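Local atomic coordinates of apoptosis regulator ced-9 (Caenorhabditis elegans, PDB entry 1OHU), a protein that restrains programmed cell death in the worm by sequestering the caspase activator CED-4 until the death signal EGL-1 binds and releases it. Residues R103-I108 with T135-I139. The protein carries 3 engineered substitutions. Sequence-based numbering, arbitrary orientation.
Sequences RLIGLI and TSLFI
L104 lies across from I139 and I108 from T135 where the helical segments 103-108 and 135-139 run nearly antiparallel, at 166°, with their axes 10.5 Å apart. I139 points at 103-108 and fits between L104 and I108: its CD1 meets I108 CG1 at 3.7 Å, while its CG2 is pressed to 3.5 Å from L104 CD1, tighter than usual for two carbons. L107 also points across, and its CD1 lies 3.7 Å from F138 CD1 and touches I139 CG1. F138 carries its ring anti to the backbone N (chi1 -170°), which sets the ring's rim against R103. The arginine chain, extended from CG to NE, brings its guanidinium almost perpendicular to the ring (89°), and NH2 comes to 3.3 Å from F138 CZ at the ring edge, near the ring plane; this is an edge contact and not a cation-pi stack. With NH1 hydrogen-bonded to P98 O, the flat group is held steady, and a serine here would probably leave that carbonyl without its donor and the rim of F138 uncovered on this side. At the other end, a water donates to both L107 O (2.6 Å) and T135 OG1 (2.9 Å), joining the helices; T135 OG1 is also hydrogen-bonded to L131 O, one turn back. Both segments belong to the helical bundle of the Bcl-2 fold, 103-108 within the predicted BH1 motif. Around this buried centre, helix 44-71 packs on L104 and I108 through M49, helix 13-27 meets I139 through I13 and I108 through Y20, and helix 79-86 sends V86 to L107 and Q83 to F138.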
loop_
_atom_site.group_PDB
_atom_site.type_symbol
_atom_site.label_atom_id
_atom_site.label_comp_id
_atom_site.label_asym_id
_atom_site.label_seq_id
_atom_site.Cartn_x
_atom_site.Cartn_y
_atom_site.Cartn_z
ATOM N N ARG A 103 4.001 7.461 -5.321
ATOM C CA ARG A 103 3.667 7.687 -3.923
ATOM C C ARG A 103 2.554 6.718 -3.524
ATOM O O ARG A 103 2.531 6.207 -2.402
ATOM C CB ARG A 103 3.204 9.133 -3.703
ATOM C CG ARG A 103 3.210 9.559 -2.238
ATOM C CD ARG A 103 2.581 10.928 -2.020
ATOM N NE ARG A 103 2.793 11.398 -0.650
ATOM C CZ ARG A 103 2.213 12.471 -0.114
ATOM N NH1 ARG A 103 1.368 13.207 -0.828
ATOM N NH2 ARG A 103 2.488 12.816 1.138
ATOM N N LEU A 104 1.641 6.466 -4.456
ATOM C CA LEU A 104 0.524 5.561 -4.218
ATOM C C LEU A 104 1.040 4.173 -3.862
ATOM O O LEU A 104 0.725 3.625 -2.806
ATOM C CB LEU A 104 -0.349 5.482 -5.471
ATOM C CG LEU A 104 -1.470 4.440 -5.503
ATOM C CD1 LEU A 104 -2.468 4.708 -4.394
ATOM C CD2 LEU A 104 -2.150 4.486 -6.861
ATOM N N ILE A 105 1.840 3.619 -4.765
ATOM C CA ILE A 105 2.437 2.301 -4.612
ATOM C C ILE A 105 3.293 2.220 -3.354
ATOM O O ILE A 105 3.259 1.229 -2.631
ATOM C CB ILE A 105 3.314 1.980 -5.843
ATOM C CG1 ILE A 105 2.434 1.927 -7.093
ATOM C CG2 ILE A 105 4.070 0.676 -5.638
ATOM C CD1 ILE A 105 3.215 1.807 -8.378
ATOM N N GLY A 106 4.064 3.272 -3.105
ATOM C CA GLY A 106 4.930 3.300 -1.943
ATOM C C GLY A 106 4.159 3.285 -0.643
ATOM O O GLY A 106 4.556 2.613 0.308
ATOM N N LEU A 107 3.055 4.027 -0.594
ATOM C CA LEU A 107 2.233 4.079 0.616
ATOM C C LEU A 107 1.606 2.721 0.939
ATOM O O LEU A 107 1.605 2.291 2.096
ATOM C CB LEU A 107 1.134 5.136 0.467
ATOM C CG LEU A 107 1.613 6.587 0.393
ATOM C CD1 LEU A 107 0.432 7.505 0.149
ATOM C CD2 LEU A 107 2.318 6.959 1.679
ATOM N N ILE A 108 1.070 2.056 -0.082
ATOM C CA ILE A 108 0.455 0.748 0.112
ATOM C C ILE A 108 1.544 -0.275 0.445
ATOM O O ILE A 108 1.396 -1.072 1.372
ATOM C CB ILE A 108 -0.315 0.295 -1.153
ATOM C CG1 ILE A 108 -1.517 1.214 -1.387
ATOM C CG2 ILE A 108 -0.785 -1.139 -0.994
ATOM C CD1 ILE A 108 -2.399 0.809 -2.556
ATOM N N THR A 135 -3.874 4.449 5.957
ATOM C CA THR A 135 -3.400 4.299 4.583
ATOM C C THR A 135 -4.507 4.595 3.568
ATOM O O THR A 135 -4.319 5.377 2.638
ATOM C CB THR A 135 -2.837 2.871 4.352
ATOM O OG1 THR A 135 -1.790 2.607 5.303
ATOM C CG2 THR A 135 -2.264 2.743 2.942
ATOM N N SER A 136 -5.669 3.985 3.766
ATOM C CA SER A 136 -6.812 4.174 2.872
ATOM C C SER A 136 -7.291 5.626 2.841
ATOM O O SER A 136 -7.590 6.174 1.785
ATOM C CB SER A 136 -7.974 3.281 3.314
ATOM O OG SER A 136 -7.595 1.915 3.363
ATOM N N LEU A 137 -7.371 6.235 4.013
ATOM C CA LEU A 137 -7.823 7.611 4.135
ATOM C C LEU A 137 -6.826 8.586 3.501
ATOM O O LEU A 137 -7.200 9.447 2.709
ATOM C CB LEU A 137 -8.027 7.935 5.620
ATOM C CG LEU A 137 -8.688 9.243 6.050
ATOM C CD1 LEU A 137 -8.985 9.186 7.547
ATOM C CD2 LEU A 137 -7.775 10.413 5.722
ATOM N N PHE A 138 -5.557 8.446 3.853
ATOM C CA PHE A 138 -4.523 9.323 3.321
ATOM C C PHE A 138 -4.546 9.335 1.794
ATOM O O PHE A 138 -4.481 10.397 1.175
ATOM C CB PHE A 138 -3.152 8.866 3.833
ATOM C CG PHE A 138 -2.038 9.832 3.552
ATOM C CD1 PHE A 138 -1.369 9.812 2.333
ATOM C CD2 PHE A 138 -1.638 10.746 4.520
ATOM C CE1 PHE A 138 -0.313 10.685 2.081
ATOM C CE2 PHE A 138 -0.584 11.624 4.281
ATOM C CZ PHE A 138 0.082 11.596 3.061
ATOM N N ILE A 139 -4.662 8.153 1.199
ATOM C CA ILE A 139 -4.685 8.001 -0.251
ATOM C C ILE A 139 -5.969 8.507 -0.890
ATOM O O ILE A 139 -5.941 9.064 -1.988
ATOM C CB ILE A 139 -4.482 6.523 -0.654
ATOM C CG1 ILE A 139 -3.126 6.028 -0.143
ATOM C CG2 ILE A 139 -4.547 6.379 -2.165
ATOM C CD1 ILE A 139 -2.784 4.617 -0.571
HETATM O O HOH W 1 0.856 3.252 4.440
#